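Local coordinates for putative hemin storage protein (Bordetella bronchiseptica, PDB 6AU1), which cleaves deacetylated poly-beta-1,6-N-acetylglucosamine, a biofilm polysaccharide, through the C-terminal glycoside hydrolase domain that makes up this construct, at residues E7-V12 / A43-A48; D55-E60 / T98-P103; A92-L97 / E143-L148; D228-R233 / Y260-L265. One frame throughout, in Å; residues are numbered along the deposited sequence.

Contact 1 of 4, residues E7-V12 / A43-A48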
loop_
_atom_site.group_PDB
_atom_site.type_symbol
_atom_site.label_atom_id
_atom_site.label_comp_id
_atom_site.label_asym_id
_atom_site.label_seq_id
_atom_site.Cartn_x
_atom_site.Cartn_y
_atom_site.Cartn_z
ATOM N N GLU A 7 -13.492 -3.102 10.409
ATOM C CA GLU A 7 -12.123 -2.602 10.473
ATOM C C GLU A 7 -12.131 -1.093 10.575
ATOM O O GLU A 7 -12.862 -0.408 9.864
ATOM C CB GLU A 7 -11.297 -3.031 9.253
ATOM C CG GLU A 7 -11.029 -4.527 9.181
ATOM C CD GLU A 7 -10.211 -5.043 10.362
ATOM O OE1 GLU A 7 -9.206 -4.403 10.722
ATOM O OE2 GLU A 7 -10.587 -6.094 10.932
ATOM N N ARG A 8 -11.321 -0.585 11.487
ATOM C CA ARG A 8 -11.119 0.841 11.638
ATOM C C ARG A 8 -9.629 0.993 11.764
ATOM O O ARG A 8 -9.054 0.555 12.753
ATOM C CB ARG A 8 -11.851 1.386 12.873
ATOM C CG ARG A 8 -13.363 1.152 12.855
ATOM C CD ARG A 8 -14.028 2.063 11.829
ATOM N NE ARG A 8 -15.370 1.623 11.429
ATOM C CZ ARG A 8 -16.463 1.820 12.149
ATOM N NH1 ARG A 8 -16.369 2.424 13.323
ATOM N NH2 ARG A 8 -17.640 1.399 11.713
ATOM N N ILE A 9 -8.980 1.542 10.744
ATOM C CA ILE A 9 -7.529 1.450 10.737
ATOM C C ILE A 9 -6.840 2.798 10.719
ATOM O O ILE A 9 -7.411 3.811 10.324
ATOM C CB ILE A 9 -7.029 0.589 9.548
ATOM C CG1 ILE A 9 -7.302 1.273 8.203
ATOM C CG2 ILE A 9 -7.691 -0.805 9.582
ATOM C CD1 ILE A 9 -6.153 2.171 7.701
ATOM N N VAL A 10 -5.594 2.793 11.175
ATOM C CA VAL A 10 -4.755 3.979 11.159
ATOM C C VAL A 10 -3.456 3.588 10.488
ATOM O O VAL A 10 -2.824 2.612 10.889
ATOM C CB VAL A 10 -4.466 4.518 12.588
ATOM C CG1 VAL A 10 -3.557 5.758 12.517
ATOM C CG2 VAL A 10 -5.763 4.841 13.332
ATOM N N GLN A 11 -3.061 4.318 9.452
ATOM C CA GLN A 11 -1.787 4.036 8.793
ATOM C C GLN A 11 -0.735 5.017 9.306
ATOM O O GLN A 11 -0.973 6.221 9.376
ATOM C CB GLN A 11 -1.933 4.113 7.275
ATOM C CG GLN A 11 -0.678 3.688 6.502
ATOM C CD GLN A 11 -0.982 3.418 5.041
ATOM O OE1 GLN A 11 -1.977 2.781 4.716
ATOM N NE2 GLN A 11 -0.125 3.897 4.158
ATOM N N VAL A 12 0.427 4.486 9.668
ATOM C CA VAL A 12 1.426 5.249 10.416
ATOM C C VAL A 12 2.798 5.217 9.758
ATOM O O VAL A 12 3.292 4.144 9.388
ATOM C CB VAL A 12 1.551 4.694 11.852
ATOM C CG1 VAL A 12 2.731 5.317 12.589
ATOM C CG2 VAL A 12 0.238 4.914 12.622
ATOM N N ALA A 43 -6.694 -1.996 13.761
ATOM C CA ALA A 43 -5.347 -2.275 13.279
ATOM C C ALA A 43 -4.583 -0.994 12.974
ATOM O O ALA A 43 -5.183 0.009 12.587
ATOM C CB ALA A 43 -5.404 -3.156 12.031
ATOM N N VAL A 44 -3.267 -1.045 13.175
ATOM C CA VAL A 44 -2.363 -0.031 12.640
ATOM C C VAL A 44 -1.601 -0.614 11.459
ATOM O O VAL A 44 -1.026 -1.703 11.557
ATOM C CB VAL A 44 -1.375 0.480 13.709
ATOM C CG1 VAL A 44 -0.252 1.332 13.065
ATOM C CG2 VAL A 44 -2.138 1.264 14.760
ATOM N N TYR A 45 -1.620 0.102 10.337
ATOM C CA TYR A 45 -0.825 -0.269 9.179
ATOM C C TYR A 45 0.518 0.439 9.305
ATOM O O TYR A 45 0.585 1.649 9.132
ATOM C CB TYR A 45 -1.519 0.138 7.876
ATOM C CG TYR A 45 -2.800 -0.615 7.562
ATOM C CD1 TYR A 45 -3.209 -1.704 8.322
ATOM C CD2 TYR A 45 -3.573 -0.256 6.462
ATOM C CE1 TYR A 45 -4.389 -2.392 8.010
ATOM C CE2 TYR A 45 -4.735 -0.933 6.142
ATOM C CZ TYR A 45 -5.133 -2.000 6.909
ATOM O OH TYR A 45 -6.294 -2.668 6.574
ATOM N N LEU A 46 1.567 -0.311 9.627
ATOM C CA LEU A 46 2.807 0.295 10.089
ATOM C C LEU A 46 3.922 0.227 9.028
ATOM O O LEU A 46 4.330 -0.852 8.608
ATOM C CB LEU A 46 3.253 -0.391 11.391
ATOM C CG LEU A 46 4.450 0.266 12.076
ATOM C CD1 LEU A 46 4.067 1.668 12.554
ATOM C CD2 LEU A 46 4.897 -0.600 13.261
ATOM N N GLN A 47 4.403 1.397 8.610
ATOM C CA GLN A 47 5.477 1.508 7.616
ATOM C C GLN A 47 6.721 0.725 8.030
ATOM O O GLN A 47 7.249 0.945 9.122
ATOM C CB GLN A 47 5.840 2.981 7.433
ATOM C CG GLN A 47 6.632 3.299 6.163
ATOM C CD GLN A 47 7.152 4.728 6.168
ATOM O OE1 GLN A 47 7.295 5.342 7.222
ATOM N NE2 GLN A 47 7.462 5.255 4.986
ATOM N N ALA A 48 7.204 -0.169 7.164
ATOM C CA ALA A 48 8.394 -0.956 7.497
ATOM C C ALA A 48 9.612 -0.505 6.688
ATOM O O ALA A 48 10.726 -1.003 6.895
ATOM C CB ALA A 48 8.120 -2.454 7.270
HETATM O O HOH W 1 -7.367 -4.386 8.391
#

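Contact 2 of 4, residues D55-E60 / T98-P103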
loop_
_atom_site.group_PDB
_atom_site.type_symbol
_atom_site.label_atom_id
_atom_site.label_comp_id
_atom_site.label_asym_id
_atom_site.label_seq_id
_atom_site.Cartn_x
_atom_site.Cartn_y
_atom_site.Cartn_z
ATOM N N ASP A 55 9.717 10.506 -2.415
ATOM C CA ASP A 55 9.804 10.274 -3.853
ATOM C C ASP A 55 9.621 8.801 -4.225
ATOM O O ASP A 55 9.557 8.453 -5.417
ATOM C CB ASP A 55 11.149 10.800 -4.408
ATOM C CG ASP A 55 12.391 10.249 -3.664
ATOM O OD1 ASP A 55 12.272 9.316 -2.827
ATOM O OD2 ASP A 55 13.516 10.763 -3.937
ATOM N N GLY A 56 9.523 7.939 -3.215
ATOM C CA GLY A 56 9.340 6.515 -3.437
ATOM C C GLY A 56 10.586 5.740 -3.836
ATOM O O GLY A 56 10.507 4.579 -4.239
ATOM N N ASP A 57 11.741 6.390 -3.732
ATOM C CA ASP A 57 13.020 5.752 -3.997
ATOM C C ASP A 57 13.502 5.153 -2.681
ATOM O O ASP A 57 14.050 5.861 -1.828
ATOM C CB ASP A 57 13.996 6.784 -4.567
ATOM C CG ASP A 57 15.421 6.256 -4.759
ATOM O OD1 ASP A 57 15.663 5.036 -4.828
ATOM O OD2 ASP A 57 16.310 7.113 -4.880
ATOM N N ILE A 58 13.272 3.856 -2.516
ATOM C CA ILE A 58 13.432 3.227 -1.197
ATOM C C ILE A 58 14.806 2.565 -1.120
ATOM O O ILE A 58 14.999 1.446 -1.600
ATOM C CB ILE A 58 12.317 2.180 -0.909
ATOM C CG1 ILE A 58 10.912 2.732 -1.207
ATOM C CG2 ILE A 58 12.416 1.654 0.558
ATOM C CD1 ILE A 58 10.615 4.117 -0.618
ATOM N N THR A 59 15.760 3.266 -0.521
ATOM C CA THR A 59 17.113 2.730 -0.372
ATOM C C THR A 59 17.343 2.091 0.999
ATOM O O THR A 59 18.329 1.383 1.186
ATOM C CB THR A 59 18.180 3.820 -0.562
ATOM O OG1 THR A 59 17.906 4.912 0.330
ATOM C CG2 THR A 59 18.198 4.333 -2.020
ATOM N N GLU A 60 16.459 2.369 1.954
ATOM C CA GLU A 60 16.645 1.905 3.333
ATOM C C GLU A 60 15.330 1.422 3.919
ATOM O O GLU A 60 14.259 1.892 3.518
ATOM C CB GLU A 60 17.213 3.019 4.212
ATOM C CG GLU A 60 18.563 3.553 3.755
ATOM C CD GLU A 60 19.125 4.582 4.716
ATOM O OE1 GLU A 60 18.336 5.355 5.296
ATOM O OE2 GLU A 60 20.357 4.622 4.884
ATOM N N THR A 98 9.313 -1.609 -5.210
ATOM C CA THR A 98 10.309 -0.528 -5.124
ATOM C C THR A 98 11.325 -0.752 -4.003
ATOM O O THR A 98 11.093 -0.371 -2.853
ATOM C CB THR A 98 9.665 0.864 -4.911
ATOM O OG1 THR A 98 8.905 0.880 -3.690
ATOM C CG2 THR A 98 8.769 1.246 -6.088
ATOM N N PHE A 99 12.431 -1.391 -4.362
ATOM C CA PHE A 99 13.584 -1.538 -3.484
ATOM C C PHE A 99 14.811 -1.141 -4.267
ATOM O O PHE A 99 15.168 -1.813 -5.234
ATOM C CB PHE A 99 13.704 -2.974 -2.973
ATOM C CG PHE A 99 12.509 -3.427 -2.200
ATOM C CD1 PHE A 99 12.406 -3.150 -0.837
ATOM C CD2 PHE A 99 11.471 -4.103 -2.836
ATOM C CE1 PHE A 99 11.280 -3.557 -0.115
ATOM C CE2 PHE A 99 10.350 -4.512 -2.126
ATOM C CZ PHE A 99 10.255 -4.239 -0.757
ATOM N N SER A 100 15.441 -0.043 -3.864
ATOM C CA SER A 100 16.617 0.459 -4.570
ATOM C C SER A 100 17.877 -0.161 -3.972
ATOM O O SER A 100 18.592 0.462 -3.190
ATOM C CB SER A 100 16.661 1.988 -4.513
ATOM O OG SER A 100 15.563 2.534 -5.245
ATOM N N VAL A 101 18.114 -1.412 -4.345
ATOM C CA VAL A 101 19.265 -2.169 -3.898
ATOM C C VAL A 101 20.565 -1.509 -4.364
ATOM O O VAL A 101 20.588 -0.790 -5.365
ATOM C CB VAL A 101 19.202 -3.625 -4.422
ATOM C CG1 VAL A 101 17.978 -4.325 -3.878
ATOM C CG2 VAL A 101 19.184 -3.648 -5.962
ATOM N N PRO A 102 21.652 -1.736 -3.625
ATOM C CA PRO A 102 22.939 -1.135 -3.999
ATOM C C PRO A 102 23.554 -1.799 -5.223
ATOM O O PRO A 102 23.209 -2.935 -5.531
ATOM C CB PRO A 102 23.810 -1.364 -2.762
ATOM C CG PRO A 102 23.194 -2.513 -2.056
ATOM C CD PRO A 102 21.715 -2.468 -2.349
ATOM N N PRO A 103 24.453 -1.092 -5.926
ATOM C CA PRO A 103 25.160 -1.721 -7.046
ATOM C C PRO A 103 25.846 -3.011 -6.589
ATOM O O PRO A 103 26.321 -3.082 -5.458
ATOM C CB PRO A 103 26.189 -0.660 -7.456
ATOM C CG PRO A 103 25.617 0.633 -6.962
ATOM C CD PRO A 103 24.888 0.297 -5.699
HETATM O O HOH W 2 8.066 3.439 -3.568
HETATM O O HOH W 3 12.911 1.970 -4.607
HETATM O O HOH W 4 20.070 0.508 -0.861
#

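Contact 3 of 4, residues A92-L97 / E143-L148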
loop_
_atom_site.group_PDB
_atom_site.type_symbol
_atom_site.label_atom_id
_atom_site.label_comp_id
_atom_site.label_asym_id
_atom_site.label_seq_id
_atom_site.Cartn_x
_atom_site.Cartn_y
_atom_site.Cartn_z
ATOM N N ALA A 92 2.392 -5.109 8.664
ATOM C CA ALA A 92 3.610 -4.573 8.076
ATOM C C ALA A 92 3.287 -4.009 6.704
ATOM O O ALA A 92 2.795 -4.725 5.842
ATOM C CB ALA A 92 4.690 -5.651 7.976
ATOM N N TRP A 93 3.549 -2.718 6.524
ATOM C CA TRP A 93 3.312 -2.029 5.259
ATOM C C TRP A 93 4.650 -1.958 4.512
ATOM O O TRP A 93 5.601 -1.331 4.988
ATOM C CB TRP A 93 2.709 -0.646 5.551
ATOM C CG TRP A 93 2.688 0.346 4.442
ATOM C CD1 TRP A 93 2.571 0.100 3.095
ATOM C CD2 TRP A 93 2.796 1.763 4.587
ATOM N NE1 TRP A 93 2.592 1.290 2.402
ATOM C CE2 TRP A 93 2.737 2.322 3.293
ATOM C CE3 TRP A 93 2.934 2.619 5.692
ATOM C CZ2 TRP A 93 2.820 3.701 3.066
ATOM C CZ3 TRP A 93 3.027 3.994 5.462
ATOM C CH2 TRP A 93 2.958 4.516 4.157
ATOM N N LEU A 94 4.740 -2.638 3.368
ATOM C CA LEU A 94 6.010 -2.757 2.646
ATOM C C LEU A 94 5.753 -2.613 1.146
ATOM O O LEU A 94 4.687 -2.982 0.681
ATOM C CB LEU A 94 6.655 -4.118 2.959
ATOM C CG LEU A 94 8.158 -4.363 2.834
ATOM C CD1 LEU A 94 8.960 -3.370 3.683
ATOM C CD2 LEU A 94 8.485 -5.814 3.203
ATOM N N PRO A 95 6.734 -2.094 0.398
ATOM C CA PRO A 95 6.594 -2.067 -1.064
ATOM C C PRO A 95 6.513 -3.469 -1.635
ATOM O O PRO A 95 7.006 -4.423 -1.042
ATOM C CB PRO A 95 7.883 -1.378 -1.534
ATOM C CG PRO A 95 8.390 -0.625 -0.330
ATOM C CD PRO A 95 8.011 -1.510 0.836
ATOM N N VAL A 96 5.896 -3.586 -2.801
ATOM C CA VAL A 96 5.880 -4.836 -3.526
ATOM C C VAL A 96 7.103 -4.920 -4.444
ATOM O O VAL A 96 7.692 -5.992 -4.618
ATOM C CB VAL A 96 4.587 -4.967 -4.349
ATOM C CG1 VAL A 96 4.555 -6.314 -5.093
ATOM C CG2 VAL A 96 3.352 -4.820 -3.434
ATOM N N LEU A 97 7.459 -3.785 -5.048
ATOM C CA LEU A 97 8.479 -3.735 -6.103
ATOM C C LEU A 97 9.608 -2.736 -5.863
ATOM O O LEU A 97 10.743 -2.972 -6.303
ATOM C CB LEU A 97 7.834 -3.376 -7.448
ATOM C CG LEU A 97 6.695 -4.255 -7.952
ATOM C CD1 LEU A 97 6.242 -3.685 -9.291
ATOM C CD2 LEU A 97 7.146 -5.709 -8.079
ATOM N N GLU A 143 13.351 -12.409 -0.588
ATOM C CA GLU A 143 14.254 -12.532 0.549
ATOM C C GLU A 143 14.099 -11.362 1.513
ATOM O O GLU A 143 14.256 -11.519 2.728
ATOM C CB GLU A 143 15.696 -12.660 0.063
ATOM C CG GLU A 143 15.977 -14.060 -0.518
ATOM C CD GLU A 143 17.334 -14.184 -1.172
ATOM O OE1 GLU A 143 18.055 -13.173 -1.250
ATOM O OE2 GLU A 143 17.675 -15.301 -1.618
ATOM N N ILE A 144 13.776 -10.191 0.978
ATOM C CA ILE A 144 13.504 -9.041 1.835
ATOM C C ILE A 144 12.262 -9.313 2.694
ATOM O O ILE A 144 12.257 -9.027 3.897
ATOM C CB ILE A 144 13.338 -7.744 0.995
ATOM C CG1 ILE A 144 14.687 -7.374 0.359
ATOM C CG2 ILE A 144 12.830 -6.584 1.863
ATOM C CD1 ILE A 144 14.587 -6.257 -0.688
ATOM N N TYR A 145 11.226 -9.888 2.085
ATOM C CA TYR A 145 10.024 -10.258 2.835
ATOM C C TYR A 145 10.327 -11.350 3.855
ATOM O O TYR A 145 9.799 -11.320 4.971
ATOM C CB TYR A 145 8.908 -10.701 1.880
ATOM C CG TYR A 145 8.040 -9.548 1.404
ATOM C CD1 TYR A 145 8.479 -8.678 0.410
ATOM C CD2 TYR A 145 6.781 -9.336 1.947
ATOM C CE1 TYR A 145 7.674 -7.613 -0.026
ATOM C CE2 TYR A 145 5.979 -8.283 1.531
ATOM C CZ TYR A 145 6.424 -7.425 0.551
ATOM O OH TYR A 145 5.599 -6.386 0.155
ATOM N N GLU A 146 11.182 -12.306 3.491
ATOM C CA GLU A 146 11.572 -13.353 4.431
ATOM C C GLU A 146 12.278 -12.742 5.639
ATOM O O GLU A 146 12.017 -13.117 6.790
ATOM C CB GLU A 146 12.478 -14.381 3.755
ATOM C CG GLU A 146 12.985 -15.469 4.685
ATOM C CD GLU A 146 13.806 -16.533 3.956
ATOM O OE1 GLU A 146 14.364 -16.237 2.886
ATOM O OE2 GLU A 146 13.886 -17.669 4.448
ATOM N N ASP A 147 13.159 -11.782 5.369
ATOM C CA ASP A 147 13.929 -11.132 6.431
ATOM C C ASP A 147 13.030 -10.293 7.344
ATOM O O ASP A 147 13.234 -10.266 8.562
ATOM C CB ASP A 147 15.047 -10.259 5.833
ATOM C CG ASP A 147 16.172 -11.084 5.211
ATOM O OD1 ASP A 147 16.231 -12.308 5.463
ATOM O OD2 ASP A 147 17.009 -10.506 4.481
ATOM N N LEU A 148 12.033 -9.627 6.764
ATOM C CA LEU A 148 11.017 -8.951 7.573
ATOM C C LEU A 148 10.341 -9.930 8.527
ATOM O O LEU A 148 10.168 -9.646 9.716
ATOM C CB LEU A 148 9.961 -8.291 6.679
ATOM C CG LEU A 148 8.725 -7.759 7.406
ATOM C CD1 LEU A 148 9.089 -6.590 8.315
ATOM C CD2 LEU A 148 7.609 -7.394 6.416
#

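Contact 4 of 4, residues D228-R233 / Y260-L265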
loop_
_atom_site.group_PDB
_atom_site.type_symbol
_atom_site.label_atom_id
_atom_site.label_comp_id
_atom_site.label_asym_id
_atom_site.label_seq_id
_atom_site.Cartn_x
_atom_site.Cartn_y
_atom_site.Cartn_z
ATOM N N ASP A 228 -2.833 -17.837 9.617
ATOM C CA ASP A 228 -3.739 -16.696 9.698
ATOM C C ASP A 228 -3.019 -15.364 9.459
ATOM O O ASP A 228 -3.261 -14.385 10.165
ATOM C CB ASP A 228 -4.439 -16.673 11.061
ATOM C CG ASP A 228 -5.206 -17.952 11.346
ATOM O OD1 ASP A 228 -6.416 -18.007 11.035
ATOM O OD2 ASP A 228 -4.600 -18.905 11.880
ATOM N N MET A 229 -2.130 -15.334 8.472
ATOM C CA MET A 229 -1.510 -14.080 8.047
ATOM C C MET A 229 -2.480 -13.311 7.147
ATOM O O MET A 229 -2.682 -13.668 5.990
ATOM C CB MET A 229 -0.188 -14.346 7.321
ATOM C CG MET A 229 0.524 -13.103 6.776
ATOM S SD MET A 229 0.993 -11.887 8.033
ATOM C CE MET A 229 1.811 -12.918 9.235
ATOM N N VAL A 230 -3.079 -12.259 7.696
ATOM C CA VAL A 230 -4.048 -11.447 6.969
ATOM C C VAL A 230 -3.331 -10.561 5.967
ATOM O O VAL A 230 -2.264 -10.042 6.267
ATOM C CB VAL A 230 -4.861 -10.566 7.927
ATOM C CG1 VAL A 230 -5.977 -9.842 7.187
ATOM C CG2 VAL A 230 -5.421 -11.406 9.065
ATOM N N VAL A 231 -3.894 -10.397 4.775
ATOM C CA VAL A 231 -3.285 -9.485 3.806
ATOM C C VAL A 231 -4.255 -8.443 3.260
ATOM O O VAL A 231 -5.432 -8.718 3.004
ATOM C CB VAL A 231 -2.648 -10.250 2.602
ATOM C CG1 VAL A 231 -1.493 -11.139 3.089
ATOM C CG2 VAL A 231 -3.695 -11.068 1.835
ATOM N N ALA A 232 -3.739 -7.230 3.091
ATOM C CA ALA A 232 -4.467 -6.146 2.444
ATOM C C ALA A 232 -3.592 -5.567 1.348
ATOM O O ALA A 232 -2.367 -5.735 1.379
ATOM C CB ALA A 232 -4.851 -5.064 3.453
ATOM N N ARG A 233 -4.200 -4.896 0.382
ATOM C CA ARG A 233 -3.406 -4.196 -0.631
ATOM C C ARG A 233 -4.044 -2.850 -0.949
ATOM O O ARG A 233 -5.264 -2.751 -1.033
ATOM C CB ARG A 233 -3.269 -5.045 -1.901
ATOM C CG ARG A 233 -2.415 -4.367 -3.012
ATOM C CD ARG A 233 -2.048 -5.352 -4.126
ATOM N NE ARG A 233 -1.546 -4.653 -5.312
ATOM C CZ ARG A 233 -1.494 -5.195 -6.527
ATOM N NH1 ARG A 233 -1.879 -6.460 -6.714
ATOM N NH2 ARG A 233 -1.075 -4.464 -7.558
ATOM N N TYR A 260 -7.437 -10.688 -1.754
ATOM C CA TYR A 260 -6.959 -10.130 -0.486
ATOM C C TYR A 260 -8.042 -10.208 0.574
ATOM O O TYR A 260 -9.226 -10.225 0.258
ATOM C CB TYR A 260 -6.485 -8.679 -0.664
ATOM C CG TYR A 260 -5.374 -8.583 -1.680
ATOM C CD1 TYR A 260 -4.088 -8.983 -1.360
ATOM C CD2 TYR A 260 -5.625 -8.137 -2.978
ATOM C CE1 TYR A 260 -3.069 -8.919 -2.293
ATOM C CE2 TYR A 260 -4.624 -8.080 -3.912
ATOM C CZ TYR A 260 -3.352 -8.474 -3.574
ATOM O OH TYR A 260 -2.353 -8.431 -4.512
ATOM N N ASP A 261 -7.633 -10.272 1.838
ATOM C CA ASP A 261 -8.616 -10.272 2.912
ATOM C C ASP A 261 -9.314 -8.930 2.980
ATOM O O ASP A 261 -10.529 -8.862 3.198
ATOM C CB ASP A 261 -7.961 -10.595 4.240
ATOM C CG ASP A 261 -7.360 -11.971 4.254
ATOM O OD1 ASP A 261 -8.138 -12.944 4.260
ATOM O OD2 ASP A 261 -6.118 -12.077 4.247
ATOM N N PHE A 262 -8.537 -7.871 2.775
ATOM C CA PHE A 262 -9.068 -6.518 2.733
ATOM C C PHE A 262 -8.476 -5.743 1.583
ATOM O O PHE A 262 -7.305 -5.917 1.233
ATOM C CB PHE A 262 -8.791 -5.780 4.043
ATOM C CG PHE A 262 -9.479 -6.396 5.223
ATOM C CD1 PHE A 262 -10.852 -6.289 5.363
ATOM C CD2 PHE A 262 -8.762 -7.097 6.174
ATOM C CE1 PHE A 262 -11.496 -6.859 6.448
ATOM C CE2 PHE A 262 -9.398 -7.670 7.250
ATOM C CZ PHE A 262 -10.768 -7.550 7.383
ATOM N N VAL A 263 -9.301 -4.888 0.995
ATOM C CA VAL A 263 -8.854 -3.971 -0.046
ATOM C C VAL A 263 -8.739 -2.592 0.575
ATOM O O VAL A 263 -9.742 -2.052 1.059
ATOM C CB VAL A 263 -9.837 -3.935 -1.226
ATOM C CG1 VAL A 263 -9.412 -2.875 -2.245
ATOM C CG2 VAL A 263 -9.922 -5.303 -1.883
ATOM N N ALA A 264 -7.523 -2.047 0.609
ATOM C CA ALA A 264 -7.293 -0.726 1.196
ATOM C C ALA A 264 -7.460 0.337 0.119
ATOM O O ALA A 264 -6.490 0.780 -0.509
ATOM C CB ALA A 264 -5.910 -0.639 1.832
ATOM N N LEU A 265 -8.701 0.754 -0.079
ATOM C CA LEU A 265 -9.040 1.643 -1.184
ATOM C C LEU A 265 -8.710 3.084 -0.821
ATOM O O LEU A 265 -9.154 3.582 0.212
ATOM C CB LEU A 265 -10.524 1.493 -1.527
ATOM C CG LEU A 265 -11.108 2.429 -2.577
ATOM C CD1 LEU A 265 -10.394 2.278 -3.907
ATOM C CD2 LEU A 265 -12.600 2.124 -2.746
#

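Contact 1 of 4, residues E7-V12 / A43-A48
The first two strands of the barrel in this TIM-barrel-like hydrolase domain meet here. Strands 8-12 and 43-47 run parallel at 17°, joined by a beta-alpha-beta crossover through helix 22-39. Four backbone hydrogen bonds alternate across the pair: Val-10 N to Ala-43 O, Tyr-45 N to Val-10 O (2.8 Å), Val-12 N to Tyr-45 O, and Gln-47 N to Val-12 O. The last is nearly straight at 168° and lies almost along the C=O axis, whereas Tyr-45 N meets Val-10 O from above the carbonyl plane.

Side chains alternate between two faces. On the face of Ile-9, Gln-11, Ala-43 and Tyr-45, the tyrosine ring lies over Ile-9, whose CB is 4.3 Å from the ring centroid in a CH-pi contact displaced toward the rim. Ile-9 CG1 takes the crowded position between backbone N and carbonyl carbon (chi1 67°), and CD1 then lies over the CD2-CE2 rim, 3.8 Å from Tyr-45 CE2. Branching at CB lets Ile-9 set CB, CG1 and CG2 all against the ring. The phenol reaches a water 2.7 Å from Tyr-45 OH; that water donates to Glu-7 OE1, an oxygen that also bonds Ser-42 OG. The opposite face is wholly aliphatic: Val-12 CG2 touches Val-44 CG1 at 3.6 Å, and Val-12 lies alongside Leu-46, both pointing the same way.

Strand 332-335 flanks 8-12 and strand 89-94 flanks 43-47. The tyrosine face looks into the barrel, where Ile-298 of strand 297-305 and Tyr-91 meet Tyr-45, while Val-44 and Leu-46 pack outward on helix 75-86.

Contact 2 of 4, residues D55-E60 / T98-P103
Two loops leave the C-terminal ends of the neighbouring parallel barrel strands 43-47 and 89-94, and a link from Ser-100 to Asp-57 joins these adjacent strand-to-helix connections. Ser-100 is the centre of an inverse gamma turn in segment 98-103. Its CB points at the other loop and lies 3.2 Å from Asp-57 OD1, with the methyl CG2 of Thr-59 packing against it at 3.8 Å. One atom further out, Ser-100 OG sits anti to the carbonyl carbon (chi1 -66°) and donates to Asp-57 OD1 over a short 2.5 Å, meeting that oxygen nearly along its C-O axis. The same hydroxyl accepts from a water that in turn accepts a hydrogen bond from Ile-58 N, so the small serine uses its tip in both senses.

The backbone of Ser-100 adds two more links. Its N-H gives a well-aligned bond to Ile-58 O (2.7 Å, 163°) from above the carbonyl plane, and its carbonyl shares a water with Thr-59 O.

Asp-57 is presented by an Asx turn in which Asp-55 OD1 accepts from Asp-57 N. Gly-56 lies between them at positive phi (78°), a conformation that glycine adopts easily. Deeper in, buried Ile-58 crosses Thr-98 obliquely, its CB only 3.4 Å from Thr-98 O. The first residue of the second segment is fixed from the barrel side, Thr-98 N bonding Asp-162 OD2, while Phe-99 turns away onto helix 135-151. Beside this packing, a water 2.7 Å from Thr-98 OG1 donates a hydrogen bond to Gly-56 O.

Contact 3 of 4, residues A92-L97 / E143-L148
Strand 92-94 and helix 143-148 run nearly antiparallel, at 158°, with their axes 11.3 Å apart, the layering of a barrel strand beneath an outer helix. Side chains span most of that gap, and one hydrogen bond reaches a backbone carbonyl. Ala-92 and Leu-94 point at the helix. Leu-94, with CG anti to the backbone N (chi1 -156°), reaches tip to tip toward Tyr-145, and its CD2 methyl sits over the middle of the ring, 3.7 Å from the centroid and close to the normal: a CH-pi contact. The same methyl meets Leu-148 CD2 at 3.7 Å, and Leu-148 CD2 also rests on Ala-92 CB, where the short alanine suits the close approach of a leucine branch.

The phenol extends past Leu-94 to the segment just after the strand, where Tyr-145 OH donates to Pro-95 O at 2.7 Å. The hydroxyl comes from well above the carbonyl plane (C=O...O angle 125°). Leu-216 and Val-220 of helix 195-223 also touch the tyrosine. In this buried, largely aliphatic and aromatic setting the single polar link satisfies a phenol and a backbone carbonyl together, and it fixes where the ring lies while the leucine methyl packs on its face.

Contact 4 of 4, residues D228-R233 / Y260-L265
Strands 230-235 and 262-266 are adjacent parallel strands of the barrel, and Tyr-260 stands just before the second, its ring serving as a platform for the extended chain of Arg-233. Arg-233 CB lies over the centre of one face, 3.7 Å from the centroid and 7° off the normal, a CH-pi contact. With CG anti to the backbone N, the arginine runs across the ring and past its rim, so that NH1 donates to Tyr-260 OH (3.0 Å, 162°) within the guanidinium plane, which stands almost perpendicular to the ring. Two outside partners complete the pair: Thr-213 OG1 bonds the phenol and Ala-163 O takes Arg-233 NH2. At the ring edge sits Val-231 CG2, 3.8 Å from Tyr-260 CD1.

Asp-261 follows; its OD2, through the anti lone pair, accepts from Val-231 N at 2.8 Å and 170°, giving that amide a side-chain acceptor. Val-231 O receives two amides, weakly from Asp-261 N and, in the carbonyl plane, from Phe-262 N at 3.2 Å, where the ladder begins. Phe-262 O in turn takes a weak hydrogen bond from Arg-233 N at 3.4 Å. Phe-262 CD2 meets Val-230 CG1 at 4.0 Å, and its CB packs on Ala-232 CB, the whole of that small side chain. Val-263 turns to the opposite face. Ala-264 N then binds Arg-233 O at 2.9 Å from above the carbonyl plane.

Strand 156-159 flanks 230-235. Outside, helices 195-223 and 253-259 pack on Tyr-260, Arg-233 and Val-263; Phe-262 touches Ile-298 of strand 297-305, which flanks 262-266.

How the contacts relate
Contacts 1, 3 and 4 belong to one curled sheet, the barrel of the hydrolase domain. Contact 1 pairs strands 8-12 and 43-47; contact 3 begins on the next strand, 89-94, and reaches its outer helix; contact 4 follows beyond strand 156-159. The centres of contacts 1 and 4 are about 12 Å apart, with Glu-7 packing on Phe-262 and Tyr-45 on Ala-232 across the interior. The centres of contacts 2 and 4 are about 24 Å apart; contact 2 lies in loops after strands 43-47 and 89-94. Its segments alternate along the chain with those of contact 3, and Phe-99 joins the two by packing on Ile-144. Such post-strand loops carry the active site in TIM barrels generally.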